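Local coordinates for PRESAN domain-containing protein (Plasmodium falciparum, PDB 7D2W) that is of unknown function but carries the helical PRESAN domain of the PHIST family and probably serves in protein binding, at residues L86-A94 and W117-N125. Sequence-based numbering, arbitrary orientation.
Sequences LLKNLRGIA and WQGCSYDCN
Trp117, in the first turn of helix 117-144, projects at Arg91 and the last turns of helix 65-93, where the two helices of this four-helix bundle pack antiparallel: their local axes run at 160° and come within 11.3 Å. A chi1 of 173° turns the indole of Trp117 away from its own backbone N and across to helix 65-93, where it takes Arg91 over one face. Arg91 bends at chi2 and chi3 to lie along that face: its CD sits almost over the centre of the six-membered ring of Trp117 (3.9 Å), a CH-pi contact. Its guanidinium stacks flat on the indole, planes 12° apart. Arg91 CZ lies 4.3 Å from the centroid of the five-membered ring of Trp117, a cation-pi contact. Ser121 CB, from the same helix as Trp117, lies over the opposite face, displaced toward the ring's rim. Leu90 CB meets the Trp117 edge in plane, and Ala94 CB approaches Trp117 CE3 obliquely at 3.9 Å. One turn on, Cys120 points its SG inward to meet Leu90 CD1 at 3.8 Å. This sulfur side faces the bundle interior, where Tyr171 of helix 149-181 touches Leu86 and Leu90, and Tyr174 touches Cys120. Cys124 continues the apolar seam, its CB packing against Leu87 CD2 at 4.0 Å. Farther along, Asn125 ND2 makes a weak hydrogen bond to Ser121 O within its own helix, and Asn125 OD1 lies 4.2 Å from Leu87 CD1.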
ATOM      1  N   LEU A  86       6.713   2.986 -10.275  1.00 29.12           N
ATOM      2  CA  LEU A  86       5.594   3.912 -10.116  1.00 26.10           C
ATOM      3  C   LEU A  86       5.591   4.964 -11.224  1.00 23.73           C
ATOM      4  O   LEU A  86       4.548   5.245 -11.826  1.00 31.93           O
ATOM      5  CB  LEU A  86       5.678   4.573  -8.737  1.00 26.17           C
ATOM      6  CG  LEU A  86       4.807   5.814  -8.538  1.00 29.95           C
ATOM      7  CD1 LEU A  86       3.368   5.389  -8.345  1.00 31.91           C
ATOM      8  CD2 LEU A  86       5.294   6.623  -7.331  1.00 32.55           C
ATOM      9  N   LEU A  87       6.750   5.564 -11.500  1.00 29.65           N
ATOM     10  CA  LEU A  87       6.823   6.603 -12.524  1.00 32.54           C
ATOM     11  C   LEU A  87       6.551   6.030 -13.907  1.00 34.88           C
ATOM     12  O   LEU A  87       5.944   6.698 -14.752  1.00 31.18           O
ATOM     13  CB  LEU A  87       8.188   7.282 -12.492  1.00 33.99           C
ATOM     14  CG  LEU A  87       8.443   8.127 -11.245  1.00 37.39           C
ATOM     15  CD1 LEU A  87       9.849   8.687 -11.310  1.00 42.58           C
ATOM     16  CD2 LEU A  87       7.405   9.242 -11.134  1.00 40.61           C
ATOM     17  N   LYS A  88       7.000   4.801 -14.153  1.00 29.75           N
ATOM     18  CA  LYS A  88       6.689   4.125 -15.411  1.00 33.10           C
ATOM     19  C   LYS A  88       5.185   3.919 -15.547  1.00 41.78           C
ATOM     20  O   LYS A  88       4.596   4.190 -16.608  1.00 37.62           O
ATOM     21  CB  LYS A  88       7.437   2.786 -15.475  1.00 29.17           C
ATOM     22  CG  LYS A  88       7.334   2.003 -16.806  1.00 42.01           C
ATOM     23  CD  LYS A  88       8.174   0.716 -16.731  1.00 52.85           C
ATOM     24  CE  LYS A  88       8.023  -0.165 -17.968  1.00 61.43           C
ATOM     25  NZ  LYS A  88       8.740   0.375 -19.162  1.00 67.57           N
ATOM     26  N   ASN A  89       4.542   3.460 -14.475  0.60 33.61           N
ATOM     27  CA  ASN A  89       3.106   3.209 -14.534  0.60 37.48           C
ATOM     28  C   ASN A  89       2.319   4.510 -14.636  0.60 37.27           C
ATOM     29  O   ASN A  89       1.309   4.571 -15.345  0.60 38.39           O
ATOM     30  CB  ASN A  89       2.673   2.388 -13.321  0.60 38.45           C
ATOM     31  CG  ASN A  89       3.422   1.076 -13.223  0.60 40.45           C
ATOM     32  OD1 ASN A  89       3.882   0.548 -14.230  0.60 40.34           O
ATOM     33  ND2 ASN A  89       3.568   0.556 -12.006  0.60 40.28           N
ATOM     34  N   LEU A  90       2.768   5.564 -13.949  1.00 36.57           N
ATOM     35  CA  LEU A  90       2.072   6.843 -14.033  1.00 32.26           C
ATOM     36  C   LEU A  90       2.237   7.478 -15.408  1.00 38.39           C
ATOM     37  O   LEU A  90       1.290   8.068 -15.947  1.00 37.32           O
ATOM     38  CB  LEU A  90       2.573   7.779 -12.934  1.00 29.34           C
ATOM     39  CG  LEU A  90       1.992   7.490 -11.539  1.00 30.74           C
ATOM     40  CD1 LEU A  90       2.394   8.596 -10.540  1.00 33.09           C
ATOM     41  CD2 LEU A  90       0.474   7.322 -11.577  1.00 37.31           C
ATOM     42  N   ARG A  91       3.430   7.357 -15.998  1.00 36.27           N
ATOM     43  CA  ARG A  91       3.639   7.872 -17.344  1.00 35.26           C
ATOM     44  C   ARG A  91       2.674   7.232 -18.332  1.00 36.81           C
ATOM     45  O   ARG A  91       2.204   7.894 -19.262  1.00 40.20           O
ATOM     46  CB  ARG A  91       5.086   7.626 -17.775  1.00 39.89           C
ATOM     47  CG  ARG A  91       5.436   8.252 -19.100  1.00 54.48           C
ATOM     48  CD  ARG A  91       5.506   9.771 -18.992  1.00 66.31           C
ATOM     49  NE  ARG A  91       4.277  10.395 -19.476  1.00 76.45           N
ATOM     50  CZ  ARG A  91       4.224  11.588 -20.056  1.00 79.54           C
ATOM     51  NH1 ARG A  91       5.335  12.293 -20.225  1.00 81.57           N
ATOM     52  NH2 ARG A  91       3.061  12.076 -20.466  1.00 80.24           N
ATOM     53  N   GLY A  92       2.338   5.959 -18.121  1.00 46.00           N
ATOM     54  CA  GLY A  92       1.420   5.281 -19.017  1.00 53.78           C
ATOM     55  C   GLY A  92       0.033   5.892 -19.028  1.00 54.65           C
ATOM     56  O   GLY A  92      -0.623   5.934 -20.071  1.00 58.06           O
ATOM     57  N   ILE A  93      -0.438   6.367 -17.872  1.00 50.61           N
ATOM     58  CA  ILE A  93      -1.802   6.880 -17.769  1.00 51.41           C
ATOM     59  C   ILE A  93      -1.857   8.399 -17.767  1.00 45.92           C
ATOM     60  O   ILE A  93      -2.952   8.966 -17.800  1.00 53.04           O
ATOM     61  CB  ILE A  93      -2.516   6.317 -16.527  1.00 53.18           C
ATOM     62  CG1 ILE A  93      -1.883   6.871 -15.254  1.00 52.87           C
ATOM     63  CG2 ILE A  93      -2.464   4.794 -16.537  1.00 54.84           C
ATOM     64  CD1 ILE A  93      -2.449   6.269 -13.982  1.00 56.55           C
ATOM     65  N   ALA A  94      -0.712   9.072 -17.737  1.00 48.08           N
ATOM     66  CA  ALA A  94      -0.688  10.515 -17.890  1.00 52.34           C
ATOM     67  C   ALA A  94      -1.198  10.905 -19.279  1.00 63.69           C
ATOM     68  O   ALA A  94      -0.972  10.190 -20.259  1.00 64.61           O
ATOM     69  CB  ALA A  94       0.729  11.049 -17.688  1.00 51.13           C
ATOM     70  N   TRP A 117       2.935  16.496 -16.408  1.00 42.08           N
ATOM     71  CA  TRP A 117       3.822  15.397 -16.047  1.00 40.31           C
ATOM     72  C   TRP A 117       4.987  15.902 -15.206  1.00 31.67           C
ATOM     73  O   TRP A 117       5.390  15.248 -14.238  1.00 33.13           O
ATOM     74  CB  TRP A 117       4.349  14.669 -17.291  1.00 41.11           C
ATOM     75  CG  TRP A 117       5.382  13.684 -16.849  1.00 41.61           C
ATOM     76  CD1 TRP A 117       6.742  13.789 -16.981  1.00 39.77           C
ATOM     77  CD2 TRP A 117       5.144  12.501 -16.096  1.00 37.92           C
ATOM     78  NE1 TRP A 117       7.354  12.713 -16.393  1.00 43.43           N
ATOM     79  CE2 TRP A 117       6.395  11.907 -15.840  1.00 43.25           C
ATOM     80  CE3 TRP A 117       3.988  11.870 -15.626  1.00 41.17           C
ATOM     81  CZ2 TRP A 117       6.521  10.715 -15.141  1.00 45.99           C
ATOM     82  CZ3 TRP A 117       4.116  10.686 -14.936  1.00 42.05           C
ATOM     83  CH2 TRP A 117       5.371  10.118 -14.697  1.00 43.52           C
ATOM     84  N   GLN A 118       5.534  17.070 -15.563  1.00 36.85           N
ATOM     85  CA  GLN A 118       6.632  17.651 -14.798  1.00 43.90           C
ATOM     86  C   GLN A 118       6.223  17.910 -13.350  1.00 35.51           C
ATOM     87  O   GLN A 118       7.030  17.741 -12.433  1.00 34.79           O
ATOM     88  CB  GLN A 118       7.110  18.941 -15.464  1.00 43.13           C
ATOM     89  CG  GLN A 118       8.178  18.737 -16.526  1.00 56.76           C
ATOM     90  N   GLY A 119       4.970  18.309 -13.121  1.00 35.05           N
ATOM     91  CA  GLY A 119       4.515  18.522 -11.754  1.00 31.77           C
ATOM     92  C   GLY A 119       4.402  17.225 -10.967  1.00 35.30           C
ATOM     93  O   GLY A 119       4.838  17.140  -9.811  1.00 31.88           O
ATOM     94  N   CYS A 120       3.789  16.203 -11.583  1.00 34.64           N
ATOM     95  CA  CYS A 120       3.693  14.886 -10.958  1.00 35.22           C
ATOM     96  C   CYS A 120       5.076  14.353 -10.611  1.00 27.12           C
ATOM     97  O   CYS A 120       5.310  13.849  -9.503  1.00 28.62           O
ATOM     98  CB  CYS A 120       2.967  13.919 -11.910  1.00 34.78           C
ATOM     99  SG  CYS A 120       3.181  12.169 -11.564  1.00 38.66           S
ATOM    100  N   SER A 121       6.012  14.488 -11.547  1.00 31.58           N
ATOM    101  CA  SER A 121       7.359  13.971 -11.346  1.00 30.65           C
ATOM    102  C   SER A 121       8.072  14.700 -10.217  1.00 32.69           C
ATOM    103  O   SER A 121       8.746  14.069  -9.400  1.00 32.94           O
ATOM    104  CB  SER A 121       8.150  14.078 -12.659  1.00 34.11           C
ATOM    105  OG  SER A 121       9.466  13.595 -12.479  1.00 42.50           O
ATOM    106  N   TYR A 122       7.951  16.033 -10.157  0.56 30.07           N
ATOM    107  CA  TYR A 122       8.563  16.775  -9.053  0.56 32.70           C
ATOM    108  C   TYR A 122       7.999  16.312  -7.716  0.56 29.66           C
ATOM    109  O   TYR A 122       8.748  16.010  -6.779  0.56 28.74           O
ATOM    110  CB  TYR A 122       8.349  18.288  -9.226  0.56 33.05           C
ATOM    111  CG  TYR A 122       8.650  19.097  -7.965  0.56 33.26           C
ATOM    112  CD1 TYR A 122       7.696  19.253  -6.968  0.56 36.31           C
ATOM    113  CD2 TYR A 122       9.893  19.704  -7.771  0.56 38.07           C
ATOM    114  CE1 TYR A 122       7.967  19.960  -5.807  0.56 33.52           C
ATOM    115  CE2 TYR A 122      10.165  20.437  -6.612  0.56 35.21           C
ATOM    116  CZ  TYR A 122       9.189  20.559  -5.636  0.56 38.18           C
ATOM    117  OH  TYR A 122       9.414  21.274  -4.478  0.56 42.00           O
ATOM    118  N   ASP A 123       6.669  16.275  -7.605  1.00 29.15           N
ATOM    119  CA  ASP A 123       6.038  15.854  -6.360  1.00 27.00           C
ATOM    120  C   ASP A 123       6.478  14.455  -5.945  1.00 33.05           C
ATOM    121  O   ASP A 123       6.842  14.220  -4.781  1.00 25.92           O
ATOM    122  CB  ASP A 123       4.519  15.921  -6.521  1.00 29.25           C
ATOM    123  CG  ASP A 123       3.774  15.563  -5.253  1.00 33.70           C
ATOM    124  OD1 ASP A 123       4.076  16.145  -4.186  1.00 29.86           O
ATOM    125  OD2 ASP A 123       2.880  14.697  -5.330  1.00 32.86           O
ATOM    126  N   CYS A 124       6.416  13.499  -6.873  1.00 30.17           N
ATOM    127  CA  CYS A 124       6.782  12.129  -6.525  1.00 24.68           C
ATOM    128  C   CYS A 124       8.236  12.057  -6.075  1.00 25.61           C
ATOM    129  O   CYS A 124       8.553  11.458  -5.044  1.00 27.57           O
ATOM    130  CB  CYS A 124       6.539  11.200  -7.718  1.00 24.95           C
ATOM    131  SG  CYS A 124       4.775  10.918  -8.160  1.00 36.20           S
ATOM    132  N   ASN A 125       9.133  12.678  -6.829  1.00 25.01           N
ATOM    133  CA  ASN A 125      10.545  12.608  -6.478  1.00 25.59           C
ATOM    134  C   ASN A 125      10.836  13.316  -5.158  1.00 26.98           C
ATOM    135  O   ASN A 125      11.668  12.854  -4.369  1.00 27.10           O
ATOM    136  CB  ASN A 125      11.378  13.171  -7.627  1.00 31.11           C
ATOM    137  CG  ASN A 125      11.479  12.180  -8.787  1.00 40.18           C
ATOM    138  OD1 ASN A 125      11.930  11.053  -8.602  1.00 35.90           O
ATOM    139  ND2 ASN A 125      11.013  12.577  -9.964  1.00 41.41           N
TER